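Side-chain contacts in trehalose-6-phosphate phosphatase (Cryptococcus neoformans, PDB 5DX9), which belongs to the haloacid dehalogenase-like (HAD) superfamily and, in this model, holds a magnesium ion next to a glycan in its pocket: residues V61-S66 and K94-E99; T128-E133 and I139-R144; A14-N19 and L302-V307. All coordinates share one frame; numbering follows the deposited sequence.

Contact 1 (V61-S66 and K94-E99). With G6P (6-O-phosphono-alpha-D-glucopyranose), chain B.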
loop_
_atom_site.group_PDB
_atom_site.type_symbol
_atom_site.label_atom_id
_atom_site.label_comp_id
_atom_site.label_asym_id
_atom_site.label_seq_id
_atom_site.Cartn_x
_atom_site.Cartn_y
_atom_site.Cartn_z
ATOM N N VAL A 61 -13.455 3.297 7.073
ATOM C CA VAL A 61 -12.480 2.265 7.419
ATOM C C VAL A 61 -11.137 2.672 6.833
ATOM O O VAL A 61 -10.940 2.617 5.619
ATOM C CB VAL A 61 -12.881 0.882 6.899
ATOM C CG1 VAL A 61 -11.693 -0.070 6.959
ATOM C CG2 VAL A 61 -14.051 0.342 7.702
ATOM N N VAL A 62 -10.222 3.091 7.698
ATOM C CA VAL A 62 -8.983 3.714 7.255
ATOM C C VAL A 62 -7.764 2.825 7.494
ATOM O O VAL A 62 -7.553 2.320 8.597
ATOM C CB VAL A 62 -8.765 5.060 7.963
ATOM C CG1 VAL A 62 -7.651 5.842 7.288
ATOM C CG2 VAL A 62 -10.060 5.861 7.970
ATOM N N TYR A 63 -6.966 2.646 6.448
ATOM C CA TYR A 63 -5.767 1.824 6.516
ATOM C C TYR A 63 -4.579 2.537 5.896
ATOM O O TYR A 63 -4.731 3.310 4.949
ATOM C CB TYR A 63 -5.976 0.490 5.794
ATOM C CG TYR A 63 -6.534 -0.630 6.642
ATOM C CD1 TYR A 63 -5.717 -1.663 7.083
ATOM C CD2 TYR A 63 -7.878 -0.665 6.986
ATOM C CE1 TYR A 63 -6.222 -2.696 7.848
ATOM C CE2 TYR A 63 -8.391 -1.694 7.753
ATOM C CZ TYR A 63 -7.560 -2.707 8.181
ATOM O OH TYR A 63 -8.064 -3.738 8.945
ATOM N N LEU A 64 -3.397 2.276 6.437
ATOM C CA LEU A 64 -2.163 2.585 5.736
ATOM C C LEU A 64 -1.647 1.287 5.130
ATOM O O LEU A 64 -1.608 0.257 5.802
ATOM C CB LEU A 64 -1.121 3.201 6.671
ATOM C CG LEU A 64 -1.492 4.516 7.359
ATOM C CD1 LEU A 64 -0.282 5.091 8.076
ATOM C CD2 LEU A 64 -2.051 5.515 6.361
ATOM N N ILE A 65 -1.283 1.327 3.854
ATOM C CA ILE A 65 -0.717 0.162 3.190
ATOM C C ILE A 65 0.662 0.532 2.678
ATOM O O ILE A 65 0.798 1.295 1.723
ATOM C CB ILE A 65 -1.612 -0.337 2.040
ATOM C CG1 ILE A 65 -3.014 -0.647 2.570
ATOM C CG2 ILE A 65 -1.004 -1.566 1.381
ATOM C CD1 ILE A 65 -3.936 -1.284 1.550
ATOM N N SER A 66 1.687 -0.002 3.334
ATOM C CA SER A 66 3.047 0.472 3.125
ATOM C C SER A 66 4.068 -0.657 3.045
ATOM O O SER A 66 3.794 -1.787 3.443
ATOM C CB SER A 66 3.429 1.437 4.248
ATOM O OG SER A 66 4.766 1.875 4.112
ATOM N N LYS A 94 -2.283 -4.995 10.853
ATOM C CA LYS A 94 -2.849 -4.666 12.157
ATOM C C LYS A 94 -4.165 -3.913 12.006
ATOM O O LYS A 94 -4.174 -2.711 11.739
ATOM C CB LYS A 94 -1.875 -3.830 12.985
ATOM C CG LYS A 94 -2.484 -3.317 14.279
ATOM C CD LYS A 94 -1.800 -2.048 14.756
ATOM C CE LYS A 94 -2.613 -1.368 15.846
ATOM N NZ LYS A 94 -2.029 -0.065 16.262
ATOM N N GLN A 95 -5.274 -4.625 12.179
ATOM C CA GLN A 95 -6.601 -4.023 12.100
ATOM C C GLN A 95 -6.769 -2.908 13.128
ATOM O O GLN A 95 -6.021 -2.840 14.102
ATOM C CB GLN A 95 -7.679 -5.084 12.303
ATOM C CG GLN A 95 -7.554 -6.279 11.377
ATOM C CD GLN A 95 -8.633 -7.312 11.619
ATOM O OE1 GLN A 95 -8.784 -8.262 10.850
ATOM N NE2 GLN A 95 -9.394 -7.132 12.694
ATOM N N PRO A 96 -7.756 -2.026 12.905
ATOM C CA PRO A 96 -8.058 -0.926 13.828
ATOM C C PRO A 96 -8.345 -1.430 15.242
ATOM O O PRO A 96 -7.905 -0.825 16.213
ATOM C CB PRO A 96 -9.300 -0.280 13.208
ATOM C CG PRO A 96 -9.207 -0.614 11.756
ATOM C CD PRO A 96 -8.614 -1.993 11.709
ATOM N N GLY A 97 -9.065 -2.538 15.354
ATOM C CA GLY A 97 -9.367 -3.095 16.659
ATOM C C GLY A 97 -8.131 -3.510 17.440
ATOM O O GLY A 97 -7.850 -2.978 18.516
ATOM N N GLU A 98 -7.377 -4.449 16.874
ATOM C CA GLU A 98 -6.278 -5.108 17.577
ATOM C C GLU A 98 -5.088 -4.203 17.887
ATOM O O GLU A 98 -5.139 -2.986 17.699
ATOM C CB GLU A 98 -5.796 -6.309 16.759
ATOM C CG GLU A 98 -6.909 -7.266 16.369
ATOM C CD GLU A 98 -7.684 -7.776 17.569
ATOM O OE1 GLU A 98 -7.056 -8.356 18.481
ATOM O OE2 GLU A 98 -8.921 -7.591 17.602
ATOM N N GLU A 99 -4.015 -4.824 18.369
ATOM C CA GLU A 99 -2.790 -4.120 18.733
ATOM C C GLU A 99 -1.564 -4.854 18.184
ATOM O O GLU A 99 -0.447 -4.336 18.211
ATOM C CB GLU A 99 -2.698 -3.969 20.257
ATOM C CG GLU A 99 -1.394 -3.374 20.775
ATOM C CD GLU A 99 -1.151 -1.952 20.294
ATOM O OE1 GLU A 99 -2.015 -1.398 19.582
ATOM O OE2 GLU A 99 -0.086 -1.388 20.633
HETATM C C1 G6P B . 10.835 3.611 2.366
HETATM C C2 G6P B . 11.250 2.551 3.379
HETATM C C3 G6P B . 11.604 1.241 2.704
HETATM C C4 G6P B . 10.421 0.725 1.911
HETATM C C5 G6P B . 9.699 1.784 1.056
HETATM C C6 G6P B . 8.184 1.514 0.977
HETATM O O1 G6P B . 11.926 4.055 1.557
HETATM O O2 G6P B . 12.358 3.038 4.134
HETATM O O3 G6P B . 11.914 0.243 3.687
HETATM O O4 G6P B . 10.955 -0.336 1.107
HETATM O O5 G6P B . 9.773 3.134 1.538
HETATM O O6 G6P B . 7.426 2.561 1.634
HETATM P P G6P B . 5.892 2.897 1.205
HETATM O O1P G6P B . 5.007 3.463 2.424
HETATM O O2P G6P B . 5.914 3.933 0.147
HETATM O O3P G6P B . 5.261 1.532 0.633
#
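The phenol end of Tyr63 comes up against the loop at Gln95 and Pro96 and makes nearly all of this contact. Tyr63 has the most surface buried here, followed by Pro96 and then Gln95. Tyr63 OH lies 3.3 Å from Pro96 CD and 3.5 Å from Gln95 CA, so the hydroxyl sits against carbon. Behind it, Tyr63 CZ is 3.8 Å from Pro96 CD, and the long axis of the tyrosine crosses the proline at about a right angle. The CB of Tyr63 does not aim at the loop. It is the length of the ring, swung out with chi1 at -89°, that spans the gap, and Val61 CG1 lies in the ring plane at its edge, 3.8 Å from Tyr63 CE2. Gln95 adds the start of its side chain, with CG 3.6 Å from Tyr63 OH. Its extended chain then carries the amide off to Arg196, which OE1 meets in a hydrogen bond.

At the far end of strand 60-65, Ser66 OG donates to G6P O1P, at a modelled distance too short to be taken literally, and accepts from Arg68 N.

Strand 60-65 runs inside the mixed sheet, parallel to neighbours 21-25 and 84-87, while Lys94-Glu99 leads from strand 92-94 toward 102-103. Helix 190-200 covers the face that carries Tyr63 and Ile65, through Leu197 and Ile193 among others, and its Arg196 ties in Gln95. From the other face, Leu64 packs on Trp77 of helix 70-77.

Contact 2 (T128-E133 and I139-R144). With G6P (6-O-phosphono-alpha-D-glucopyranose), chain B; GLC (alpha-D-glucopyranose), chain C.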
loop_
_atom_site.group_PDB
_atom_site.type_symbol
_atom_site.label_atom_id
_atom_site.label_comp_id
_atom_site.label_asym_id
_atom_site.label_seq_id
_atom_site.Cartn_x
_atom_site.Cartn_y
_atom_site.Cartn_z
ATOM N N THR A 128 29.720 3.321 -0.527
ATOM C CA THR A 128 29.681 4.345 0.512
ATOM C C THR A 128 28.385 5.148 0.453
ATOM O O THR A 128 27.969 5.604 -0.613
ATOM C CB THR A 128 30.880 5.308 0.402
ATOM O OG1 THR A 128 32.101 4.559 0.459
ATOM C CG2 THR A 128 30.861 6.324 1.535
ATOM N N GLY A 129 27.746 5.307 1.607
ATOM C CA GLY A 129 26.502 6.046 1.689
ATOM C C GLY A 129 25.292 5.146 1.558
ATOM O O GLY A 129 24.163 5.570 1.807
ATOM N N SER A 130 25.522 3.900 1.158
ATOM C CA SER A 130 24.435 2.936 1.061
ATOM C C SER A 130 24.096 2.403 2.446
ATOM O O SER A 130 24.963 2.312 3.318
ATOM C CB SER A 130 24.801 1.781 0.127
ATOM O OG SER A 130 25.708 0.894 0.758
ATOM N N THR A 131 22.832 2.048 2.644
ATOM C CA THR A 131 22.385 1.528 3.927
ATOM C C THR A 131 21.500 0.306 3.718
ATOM O O THR A 131 20.944 0.105 2.636
ATOM C CB THR A 131 21.620 2.597 4.732
ATOM O OG1 THR A 131 21.546 2.202 6.107
ATOM C CG2 THR A 131 20.215 2.788 4.180
ATOM N N ILE A 132 21.384 -0.522 4.750
ATOM C CA ILE A 132 20.564 -1.721 4.663
ATOM C C ILE A 132 19.455 -1.684 5.706
ATOM O O ILE A 132 19.677 -1.306 6.855
ATOM C CB ILE A 132 21.403 -3.001 4.840
ATOM C CG1 ILE A 132 20.559 -4.235 4.513
ATOM C CG2 ILE A 132 21.962 -3.089 6.253
ATOM C CD1 ILE A 132 21.342 -5.527 4.519
ATOM N N GLU A 133 18.253 -2.064 5.289
ATOM C CA GLU A 133 17.107 -2.076 6.186
ATOM C C GLU A 133 16.524 -3.476 6.282
ATOM O O GLU A 133 15.607 -3.830 5.543
ATOM C CB GLU A 133 16.038 -1.088 5.715
ATOM C CG GLU A 133 15.614 -0.088 6.774
ATOM C CD GLU A 133 14.521 0.847 6.295
ATOM O OE1 GLU A 133 14.647 1.396 5.183
ATOM O OE2 GLU A 133 13.534 1.032 7.034
ATOM N N ILE A 139 13.640 -7.024 3.026
ATOM C CA ILE A 139 14.906 -6.329 3.203
ATOM C C ILE A 139 15.102 -5.263 2.132
ATOM O O ILE A 139 14.915 -5.519 0.943
ATOM C CB ILE A 139 16.099 -7.302 3.161
ATOM C CG1 ILE A 139 15.874 -8.477 4.116
ATOM C CG2 ILE A 139 17.392 -6.560 3.479
ATOM C CD1 ILE A 139 16.894 -9.594 3.964
ATOM N N THR A 140 15.491 -4.071 2.564
ATOM C CA THR A 140 15.683 -2.956 1.650
ATOM C C THR A 140 17.122 -2.463 1.666
ATOM O O THR A 140 17.697 -2.248 2.730
ATOM C CB THR A 140 14.758 -1.782 1.996
ATOM O OG1 THR A 140 13.396 -2.225 1.977
ATOM C CG2 THR A 140 14.941 -0.647 0.999
ATOM N N TRP A 141 17.693 -2.293 0.480
ATOM C CA TRP A 141 19.007 -1.681 0.341
ATOM C C TRP A 141 18.859 -0.275 -0.232
ATOM O O TRP A 141 18.342 -0.099 -1.335
ATOM C CB TRP A 141 19.914 -2.532 -0.552
ATOM C CG TRP A 141 21.306 -1.981 -0.705
ATOM C CD1 TRP A 141 22.276 -1.919 0.258
ATOM C CD2 TRP A 141 21.889 -1.431 -1.896
ATOM N NE1 TRP A 141 23.421 -1.360 -0.260
ATOM C CE2 TRP A 141 23.207 -1.048 -1.575
ATOM C CE3 TRP A 141 21.420 -1.216 -3.195
ATOM C CZ2 TRP A 141 24.065 -0.469 -2.512
ATOM C CZ3 TRP A 141 22.271 -0.637 -4.120
ATOM C CH2 TRP A 141 23.578 -0.271 -3.774
ATOM N N HIS A 142 19.304 0.720 0.529
ATOM C CA HIS A 142 19.214 2.113 0.109
ATOM C C HIS A 142 20.524 2.602 -0.494
ATOM O O HIS A 142 21.598 2.291 0.018
ATOM C CB HIS A 142 18.843 3.008 1.291
ATOM C CG HIS A 142 17.517 2.693 1.904
ATOM N ND1 HIS A 142 16.328 3.157 1.386
ATOM C CD2 HIS A 142 17.190 1.975 3.009
ATOM C CE1 HIS A 142 15.326 2.731 2.135
ATOM N NE2 HIS A 142 15.822 2.013 3.124
ATOM N N TYR A 143 20.439 3.378 -1.571
ATOM C CA TYR A 143 21.631 4.004 -2.137
ATOM C C TYR A 143 21.371 5.469 -2.481
ATOM O O TYR A 143 22.117 6.066 -3.254
ATOM C CB TYR A 143 22.112 3.242 -3.379
ATOM C CG TYR A 143 21.143 3.272 -4.536
ATOM C CD1 TYR A 143 21.220 4.260 -5.512
ATOM C CD2 TYR A 143 20.146 2.314 -4.654
ATOM C CE1 TYR A 143 20.331 4.293 -6.572
ATOM C CE2 TYR A 143 19.252 2.338 -5.707
ATOM C CZ TYR A 143 19.348 3.328 -6.664
ATOM O OH TYR A 143 18.453 3.346 -7.711
ATOM N N ARG A 144 20.324 6.048 -1.896
ATOM C CA ARG A 144 19.967 7.436 -2.180
ATOM C C ARG A 144 21.065 8.411 -1.758
ATOM O O ARG A 144 21.195 9.494 -2.328
ATOM C CB ARG A 144 18.651 7.814 -1.492
ATOM C CG ARG A 144 18.240 9.268 -1.715
ATOM C CD ARG A 144 16.906 9.603 -1.056
ATOM N NE ARG A 144 15.818 8.817 -1.625
ATOM C CZ ARG A 144 15.233 9.075 -2.790
ATOM N NH1 ARG A 144 15.628 10.109 -3.519
ATOM N NH2 ARG A 144 14.257 8.294 -3.229
HETATM C C1 G6P B . 10.835 3.611 2.366
HETATM C C2 G6P B . 11.250 2.551 3.379
HETATM C C3 G6P B . 11.604 1.241 2.704
HETATM C C4 G6P B . 10.421 0.725 1.911
HETATM C C5 G6P B . 9.699 1.784 1.056
HETATM C C6 G6P B . 8.184 1.514 0.977
HETATM O O1 G6P B . 11.926 4.055 1.557
HETATM O O2 G6P B . 12.358 3.038 4.134
HETATM O O3 G6P B . 11.914 0.243 3.687
HETATM O O4 G6P B . 10.955 -0.336 1.107
HETATM O O5 G6P B . 9.773 3.134 1.538
HETATM O O6 G6P B . 7.426 2.561 1.634
HETATM P P G6P B . 5.892 2.897 1.205
HETATM O O1P G6P B . 5.007 3.463 2.424
HETATM O O2P G6P B . 5.914 3.933 0.147
HETATM O O3P G6P B . 5.261 1.532 0.633
HETATM C C1 GLC C . 11.560 5.183 0.749
HETATM C C2 GLC C . 12.666 5.490 -0.261
HETATM C C3 GLC C . 13.890 6.075 0.430
HETATM C C4 GLC C . 13.519 7.260 1.312
HETATM C C5 GLC C . 12.390 6.886 2.270
HETATM C C6 GLC C . 11.863 8.099 3.035
HETATM O O2 GLC C . 13.010 4.285 -0.972
HETATM O O3 GLC C . 14.836 6.501 -0.556
HETATM O O4 GLC C . 14.694 7.675 2.025
HETATM O O5 GLC C . 11.287 6.325 1.562
HETATM O O6 GLC C . 11.548 9.160 2.124
#
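Glu133 and His142 meet through two quite different first torsions. His142 has CG anti to its carbonyl carbon (chi1 -61°), which stands the imidazole up on the sugar side of the hairpin. Glu133 has an unusual chi1 of -126°, away from any staggered position, and then runs out straight until OE1 comes to the ring edge at NE2. Carboxylate and imidazole are nearly coplanar, 24° apart. The modelled hydrogen bond from His142 NE2 to Glu133 OE1, at 2.4 Å, is too short for its length to be trusted.

Thr140 CG2 lies 3.5 Å above one face of the His142 ring, toward the rim. Separately, Thr131 CG2 packs beside the base of that side chain, 3.2 Å from His142 CB and 3.3 Å from CD2. Underneath, strands 131-134 and 139-142 form an antiparallel hairpin: Thr131-His142 and Glu133-Thr140 are hydrogen-bonded pairs, with Ile132-Trp141 the non-hydrogen-bonded pair between them. Ile132 and Trp141 point to the opposite face, where both meet Phe120 of helix 112-125.

Farther along, Arg144 bends at chi3 to bring NE 2.7 Å from GLC O3, with NH2 adding a weak second bond.

One carboxylate oxygen thus serves both protein and sugar: Glu133 OE1 also accepts from G6P O2 at 3.0 Å and, weakly, from O3. His142 lines the pocket itself, and its NE2 bond would probably restrain how the Glu133 carboxylate turns.

Contact 3 (A14-N19 and L302-V307); sequences AYKKAN and LEEIQV
Lys16 and Ile305 supply the closest apolar touch between the two terminal helices. Ile305 CD1 lies 3.8 Å from Lys16 CG, and the two side chains run antiparallel alongside one another, so the aliphatic root of the lysine does the packing. The same methyl also reaches the edge of the Tyr15 ring, near its plane, 4.1 Å from Tyr15 CE2. Tyr15 crosses the isoleucine at about a right angle and presents its rim to it. Ile305 CB does not point straight across; chi1 (-66°) sets CG1 beside the backbone N, and chi2 (-74°) then brings CD1 round to the gap.

The charged interaction lies beyond this. Lys16 kinks at chi3 (60°) and Glu304 stretches out fully, and they cross at about a right angle to form a salt bridge, Lys16 NZ to Glu304 OE1 at 3.3 Å. As a hydrogen bond it is weak, and NZ has a second carboxylate in Asp13.

Tyr15 has further partners: its OH is hydrogen-bonded to Asn60 and its ring makes a cation-pi pair with Arg21.

Both helices finish here, 8-17 giving way at Ala18 and 291-306 at Val307. Helix 45-56 lies against both, since Leu54 touches Tyr15 from one and Leu302 from the other. Strand 206-211 backs helix 8-17, with Leu206 under Ala14, Tyr15 and Ala18.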
loop_
_atom_site.group_PDB
_atom_site.type_symbol
_atom_site.label_atom_id
_atom_site.label_comp_id
_atom_site.label_asym_id
_atom_site.label_seq_id
_atom_site.Cartn_x
_atom_site.Cartn_y
_atom_site.Cartn_z
ATOM N N ALA A 14 -19.262 12.621 -3.557
ATOM C CA ALA A 14 -19.398 11.182 -3.376
ATOM C C ALA A 14 -19.097 10.804 -1.930
ATOM O O ALA A 14 -19.763 9.945 -1.351
ATOM C CB ALA A 14 -18.484 10.436 -4.326
ATOM N N TYR A 15 -18.099 11.462 -1.351
ATOM C CA TYR A 15 -17.711 11.212 0.032
ATOM C C TYR A 15 -18.854 11.533 0.989
ATOM O O TYR A 15 -19.084 10.816 1.963
ATOM C CB TYR A 15 -16.473 12.035 0.394
ATOM C CG TYR A 15 -15.956 11.819 1.802
ATOM C CD1 TYR A 15 -14.882 10.974 2.046
ATOM C CD2 TYR A 15 -16.535 12.470 2.886
ATOM C CE1 TYR A 15 -14.402 10.780 3.330
ATOM C CE2 TYR A 15 -16.062 12.282 4.173
ATOM C CZ TYR A 15 -14.996 11.437 4.388
ATOM O OH TYR A 15 -14.520 11.244 5.665
ATOM N N LYS A 16 -19.567 12.615 0.702
ATOM C CA LYS A 16 -20.679 13.051 1.538
ATOM C C LYS A 16 -21.878 12.109 1.437
ATOM O O LYS A 16 -22.585 11.891 2.419
ATOM C CB LYS A 16 -21.092 14.477 1.159
ATOM C CG LYS A 16 -20.067 15.539 1.541
ATOM C CD LYS A 16 -20.103 16.723 0.586
ATOM C CE LYS A 16 -21.468 17.391 0.570
ATOM N NZ LYS A 16 -21.550 18.452 -0.476
ATOM N N LYS A 17 -22.095 11.547 0.251
ATOM C CA LYS A 17 -23.239 10.669 0.006
ATOM C C LYS A 17 -23.038 9.238 0.505
ATOM O O LYS A 17 -24.003 8.489 0.663
ATOM C CB LYS A 17 -23.562 10.621 -1.489
ATOM C CG LYS A 17 -24.288 11.838 -2.039
ATOM C CD LYS A 17 -24.612 11.631 -3.514
ATOM C CE LYS A 17 -25.314 12.834 -4.124
ATOM N NZ LYS A 17 -25.447 12.694 -5.603
ATOM N N ALA A 18 -21.785 8.858 0.743
ATOM C CA ALA A 18 -21.445 7.467 1.028
ATOM C C ALA A 18 -21.876 7.006 2.419
ATOM O O ALA A 18 -21.833 7.769 3.385
ATOM C CB ALA A 18 -19.945 7.254 0.852
ATOM N N ASN A 19 -22.283 5.743 2.508
ATOM C CA ASN A 19 -22.654 5.131 3.780
ATOM C C ASN A 19 -21.444 4.543 4.498
ATOM O O ASN A 19 -21.249 4.774 5.691
ATOM C CB ASN A 19 -23.710 4.048 3.562
ATOM C CG ASN A 19 -25.019 4.610 3.038
ATOM O OD1 ASN A 19 -25.464 5.680 3.464
ATOM N ND2 ASN A 19 -25.642 3.893 2.106
ATOM N N LEU A 302 -12.509 17.816 4.532
ATOM C CA LEU A 302 -12.870 17.791 5.946
ATOM C C LEU A 302 -13.509 19.100 6.399
ATOM O O LEU A 302 -14.536 19.090 7.078
ATOM C CB LEU A 302 -11.639 17.481 6.799
ATOM C CG LEU A 302 -11.217 16.010 6.758
ATOM C CD1 LEU A 302 -9.845 15.824 7.381
ATOM C CD2 LEU A 302 -12.257 15.149 7.457
ATOM N N GLU A 303 -12.899 20.220 6.025
ATOM C CA GLU A 303 -13.453 21.529 6.346
ATOM C C GLU A 303 -14.884 21.680 5.830
ATOM O O GLU A 303 -15.753 22.198 6.531
ATOM C CB GLU A 303 -12.580 22.641 5.773
ATOM C CG GLU A 303 -13.369 23.883 5.415
ATOM C CD GLU A 303 -12.692 25.161 5.866
ATOM O OE1 GLU A 303 -11.543 25.088 6.353
ATOM O OE2 GLU A 303 -13.318 26.237 5.737
ATOM N N GLU A 304 -15.121 21.224 4.604
ATOM C CA GLU A 304 -16.447 21.314 4.005
ATOM C C GLU A 304 -17.467 20.485 4.773
ATOM O O GLU A 304 -18.643 20.835 4.822
ATOM C CB GLU A 304 -16.419 20.867 2.545
ATOM C CG GLU A 304 -17.801 20.811 1.911
ATOM C CD GLU A 304 -17.753 20.634 0.410
ATOM O OE1 GLU A 304 -18.801 20.291 -0.182
ATOM O OE2 GLU A 304 -16.669 20.844 -0.178
ATOM N N ILE A 305 -17.016 19.380 5.359
ATOM C CA ILE A 305 -17.887 18.541 6.177
ATOM C C ILE A 305 -18.332 19.281 7.436
ATOM O O ILE A 305 -19.459 19.102 7.902
ATOM C CB ILE A 305 -17.196 17.226 6.585
ATOM C CG1 ILE A 305 -16.945 16.348 5.359
ATOM C CG2 ILE A 305 -18.047 16.472 7.600
ATOM C CD1 ILE A 305 -18.190 15.685 4.825
ATOM N N GLN A 306 -17.439 20.102 7.983
ATOM C CA GLN A 306 -17.761 20.937 9.138
ATOM C C GLN A 306 -18.971 21.815 8.844
ATOM O O GLN A 306 -19.917 21.872 9.630
ATOM C CB GLN A 306 -16.563 21.800 9.537
ATOM C CG GLN A 306 -15.577 21.101 10.461
ATOM C CD GLN A 306 -16.207 20.686 11.781
ATOM O OE1 GLN A 306 -17.136 19.879 11.813
ATOM N NE2 GLN A 306 -15.704 21.243 12.877
ATOM N N VAL A 307 -18.934 22.503 7.709
ATOM C CA VAL A 307 -20.114 23.192 7.212
ATOM C C VAL A 307 -21.143 22.140 6.803
ATOM O O VAL A 307 -20.770 21.060 6.356
ATOM C CB VAL A 307 -19.775 24.106 6.022
ATOM C CG1 VAL A 307 -21.034 24.768 5.486
ATOM C CG2 VAL A 307 -18.731 25.150 6.433
#

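Contact 1 reaches G6P only through Ser66, at the end of its strand and at the phosphate; contact 2 meets both G6P, at its sugar hydroxyls, and GLC. Their centres are 28 Å apart, yet their nearest atoms come to about 9 Å. The magnesium ion, bound by Asn26, Asp28 and Asp212, is about 14 Å from the Tyr63 side chain and about 11 Å from that of His142. Contact 3 plays no part in this pocket. It joins the two ends of the chain, enclosing the other two contacts in sequence. Its centre is 22 Å from that of contact 1 and 42 Å from that of contact 2, which lies across the chain's centre from it.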